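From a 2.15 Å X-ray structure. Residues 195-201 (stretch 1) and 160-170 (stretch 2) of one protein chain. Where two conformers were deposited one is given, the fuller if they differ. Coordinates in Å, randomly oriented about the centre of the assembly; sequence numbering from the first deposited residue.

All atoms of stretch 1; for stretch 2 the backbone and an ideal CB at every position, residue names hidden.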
# COMPACT_ATOMS: atom_id res chain seq x y z
N ASP A 195 -8.63 9.54 -1.92
CA ASP A 195 -9.09 10.39 -3.02
C ASP A 195 -8.71 9.65 -4.31
O ASP A 195 -8.12 8.57 -4.22
CB ASP A 195 -8.54 11.83 -2.95
CG ASP A 195 -7.03 12.01 -3.04
OD1 ASP A 195 -6.34 11.11 -3.57
OD2 ASP A 195 -6.53 13.09 -2.64
N LEU A 196 -9.06 10.20 -5.49
CA LEU A 196 -8.81 9.52 -6.76
C LEU A 196 -7.31 9.31 -7.03
O LEU A 196 -6.94 8.24 -7.50
CB LEU A 196 -9.49 10.21 -7.95
CG LEU A 196 -11.04 10.22 -7.96
CD1 LEU A 196 -11.57 10.94 -9.18
CD2 LEU A 196 -11.63 8.81 -7.93
N ASN A 197 -6.46 10.29 -6.69
CA ASN A 197 -5.00 10.15 -6.87
C ASN A 197 -4.43 9.07 -5.95
O ASN A 197 -3.54 8.33 -6.37
CB ASN A 197 -4.29 11.49 -6.63
CG ASN A 197 -4.57 12.52 -7.70
OD1 ASN A 197 -4.80 12.22 -8.89
ND2 ASN A 197 -4.57 13.78 -7.31
N GLN A 198 -4.96 8.95 -4.71
CA GLN A 198 -4.51 7.94 -3.77
C GLN A 198 -4.96 6.56 -4.22
O GLN A 198 -4.22 5.59 -4.05
CB GLN A 198 -4.99 8.25 -2.35
CG GLN A 198 -4.34 9.48 -1.73
CD GLN A 198 -5.04 9.84 -0.43
OE1 GLN A 198 -6.27 10.00 -0.37
NE2 GLN A 198 -4.32 9.84 0.65
N TRP A 199 -6.15 6.45 -4.82
CA TRP A 199 -6.63 5.16 -5.33
C TRP A 199 -5.70 4.66 -6.46
O TRP A 199 -5.36 3.48 -6.49
CB TRP A 199 -8.09 5.23 -5.80
CG TRP A 199 -8.43 4.19 -6.83
CD1 TRP A 199 -8.48 4.36 -8.19
CD2 TRP A 199 -8.67 2.79 -6.60
NE1 TRP A 199 -8.77 3.17 -8.80
CE2 TRP A 199 -8.89 2.19 -7.86
CE3 TRP A 199 -8.66 1.98 -5.45
CZ2 TRP A 199 -9.16 0.81 -8.00
CZ3 TRP A 199 -8.93 0.62 -5.59
CH2 TRP A 199 -9.18 0.05 -6.84
N PHE A 200 -5.26 5.56 -7.34
CA PHE A 200 -4.37 5.16 -8.43
C PHE A 200 -3.03 4.64 -7.91
O PHE A 200 -2.49 3.71 -8.49
CB PHE A 200 -4.19 6.29 -9.47
CG PHE A 200 -5.43 6.52 -10.30
CD1 PHE A 200 -6.18 5.44 -10.77
CD2 PHE A 200 -5.83 7.80 -10.65
CE1 PHE A 200 -7.34 5.64 -11.52
CE2 PHE A 200 -6.97 8.01 -11.43
CZ PHE A 200 -7.72 6.92 -11.84
N ALA A 201 -2.56 5.16 -6.76
CA ALA A 201 -1.30 4.75 -6.15
C ALA A 201 -1.42 3.45 -5.33
O ALA A 201 -0.43 2.72 -5.22
CB ALA A 201 -0.79 5.88 -5.26
N UNK A 160 -14.42 -2.98 -18.39
CA UNK A 160 -14.20 -1.58 -18.73
C UNK A 160 -13.49 -0.86 -17.58
O UNK A 160 -12.56 -0.11 -17.82
CB UNK A 160 -15.53 -0.89 -19.05
N UNK A 161 -13.90 -1.14 -16.31
CA UNK A 161 -13.31 -0.57 -15.09
C UNK A 161 -11.82 -0.92 -15.00
O UNK A 161 -11.00 -0.05 -14.68
CB UNK A 161 -14.05 -1.08 -13.85
N UNK A 162 -11.47 -2.21 -15.29
CA UNK A 162 -10.10 -2.74 -15.22
C UNK A 162 -9.16 -2.24 -16.34
O UNK A 162 -7.94 -2.33 -16.16
CB UNK A 162 -10.16 -4.27 -15.26
N UNK A 163 -9.70 -1.76 -17.48
CA UNK A 163 -8.87 -1.39 -18.64
C UNK A 163 -8.92 0.09 -19.06
O UNK A 163 -8.05 0.52 -19.82
CB UNK A 163 -9.29 -2.24 -19.84
N UNK A 164 -9.91 0.86 -18.60
CA UNK A 164 -10.04 2.27 -18.97
C UNK A 164 -9.98 3.13 -17.70
O UNK A 164 -10.94 3.17 -16.93
CB UNK A 164 -11.34 2.52 -19.73
N UNK A 165 -8.84 3.81 -17.49
CA UNK A 165 -8.55 4.68 -16.34
C UNK A 165 -9.53 5.86 -16.19
O UNK A 165 -9.82 6.27 -15.06
CB UNK A 165 -7.13 5.22 -16.47
N UNK A 166 -10.00 6.42 -17.32
CA UNK A 166 -10.94 7.55 -17.32
C UNK A 166 -12.32 7.03 -16.83
O UNK A 166 -12.95 7.66 -15.97
CB UNK A 166 -11.05 8.18 -18.71
N UNK A 167 -12.78 5.89 -17.38
CA UNK A 167 -14.04 5.26 -16.96
C UNK A 167 -13.94 4.88 -15.48
O UNK A 167 -14.85 5.19 -14.70
CB UNK A 167 -14.35 4.03 -17.81
N UNK A 168 -12.80 4.26 -15.09
CA UNK A 168 -12.53 3.85 -13.72
C UNK A 168 -12.67 5.04 -12.77
O UNK A 168 -13.37 4.92 -11.77
CB UNK A 168 -11.13 3.24 -13.61
N UNK A 169 -12.08 6.20 -13.12
CA UNK A 169 -12.13 7.42 -12.31
C UNK A 169 -13.56 7.95 -12.12
O UNK A 169 -13.87 8.53 -11.08
CB UNK A 169 -11.26 8.50 -12.96
N UNK A 170 -14.44 7.73 -13.12
CA UNK A 170 -15.84 8.16 -13.06
C UNK A 170 -16.72 7.16 -12.28
O UNK A 170 -17.88 7.48 -11.99
CB UNK A 170 -16.39 8.34 -14.48

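Stretch 1 is a helix from Leu-196 to Ala-201. It offers stretch 2 three side chains: Leu-196, the indole of Trp-199 with its NE1 donor, and the ring of Phe-200.

Position 160 has helical angles (-74/-42) and nothing of stretch 1 within 5.5 Å of its ideal CB, so almost any helix-compatible residue would suit; it is His-160. At 161 the CA-to-CB bond runs sideways and the ideal CB is again beyond 5.5 Å. A short side chain would fall short of the indole, whereas a long apolar or aromatic one could reach its six-membered ring. The residue is Phe-161, chi1 t, with CE2 4.2 Å from Trp-199 CZ2, an apolar contact.

Positions 162 and 163 are out of reach and weakly constrained; they hold Ala-162 and Thr-163. At 164 the backbone leaves helical geometry (-120/106) just before a new helix, which favours an N-cap such as Asp, Asn, Ser or Thr. Asp-164 fills the role: its OD1 accepts from the backbone N of 167 at 3.0 Å and, in a weak bond, from the N of 166 at 3.0 Å.

The ideal CB of 165 points sideways, 5.0 Å from Phe-200 CZ, so a small residue or a longer one directed past the ring would serve. Ser-165 is small, and it is its backbone O that approaches Phe-200 CZ, at 3.9 Å. Position 166 points away and 167 is out of reach, leaving stretch 1 no say in Ile-166 or Phe-167.

Position 168 is the most informative. Its CA-to-CB bond points toward stretch 1, and its ideal CB lies 5.0 Å from Phe-200 CE1 and 5.4 Å from Trp-199 NE1. An acceptor on a flexible arm, Gln or Glu, could answer the indole N-H. Gln-168 extends with chi1 and chi2 both t; Trp-199 NE1 donates to its OE1 at 2.7 Å and 166°, near the indole plane. The same OE1 meets the edge of Phe-200, 3.3 Å from CE1. The amide's other end suits Gln here, because NE2 donates to Phe-161 O at 2.8 Å.

At 169 the ideal CB is 4.0 Å from Phe-200 CZ and 4.5 Å from Leu-196 CD1, close enough to favour Ala, Ser or Gly. Ser-169 places CB at the edge of the Phe-200 ring, while OG donates to Ile-166 O at 2.6 Å. Its backbone O lies 3.8 Å from Leu-196 CD1. Position 170 points away into space free of stretch 1, and many residues would fit; it is Arg-170.

Stretch 2 (160-170) HFATDSIFQSR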
# COMPACT_ATOMS: atom_id res chain seq x y z
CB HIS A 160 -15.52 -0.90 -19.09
CG HIS A 160 -16.11 -1.41 -20.37
ND1 HIS A 160 -17.23 -2.23 -20.39
CD2 HIS A 160 -15.69 -1.23 -21.65
CE1 HIS A 160 -17.46 -2.51 -21.66
NE2 HIS A 160 -16.56 -1.94 -22.45
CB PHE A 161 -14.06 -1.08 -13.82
CG PHE A 161 -13.64 -0.47 -12.49
CD1 PHE A 161 -14.22 0.72 -12.05
CD2 PHE A 161 -12.69 -1.09 -11.69
CE1 PHE A 161 -13.84 1.28 -10.82
CE2 PHE A 161 -12.29 -0.52 -10.48
CZ PHE A 161 -12.88 0.67 -10.05
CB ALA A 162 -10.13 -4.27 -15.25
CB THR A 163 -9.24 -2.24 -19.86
OG1 THR A 163 -10.62 -2.05 -20.15
CG2 THR A 163 -8.98 -3.73 -19.67
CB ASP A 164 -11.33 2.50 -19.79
CG ASP A 164 -11.66 3.93 -20.22
OD1 ASP A 164 -11.08 4.88 -19.64
OD2 ASP A 164 -12.55 4.10 -21.07
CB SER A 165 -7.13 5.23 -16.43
OG SER A 165 -6.17 4.19 -16.55
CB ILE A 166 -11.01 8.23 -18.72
CG1 ILE A 166 -9.66 8.94 -19.06
CG2 ILE A 166 -12.19 9.20 -18.82
CD1 ILE A 166 -9.44 9.34 -20.54
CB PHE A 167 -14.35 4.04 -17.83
CG PHE A 167 -15.56 3.24 -17.37
CD1 PHE A 167 -16.85 3.67 -17.65
CD2 PHE A 167 -15.40 2.03 -16.69
CE1 PHE A 167 -17.97 2.91 -17.26
CE2 PHE A 167 -16.51 1.27 -16.30
CZ PHE A 167 -17.78 1.71 -16.59
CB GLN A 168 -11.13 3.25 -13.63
CG GLN A 168 -10.88 2.51 -12.34
CD GLN A 168 -9.46 2.05 -12.22
OE1 GLN A 168 -8.67 2.62 -11.48
NE2 GLN A 168 -9.11 0.97 -12.91
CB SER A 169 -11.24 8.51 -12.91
OG SER A 169 -11.71 8.97 -14.16
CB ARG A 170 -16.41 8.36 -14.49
CG ARG A 170 -15.68 9.37 -15.35
CD ARG A 170 -16.54 9.78 -16.53
NE ARG A 170 -15.72 10.37 -17.60
CZ ARG A 170 -15.88 10.12 -18.89
NH1 ARG A 170 -16.79 9.24 -19.29
NH2 ARG A 170 -15.11 10.71 -19.79
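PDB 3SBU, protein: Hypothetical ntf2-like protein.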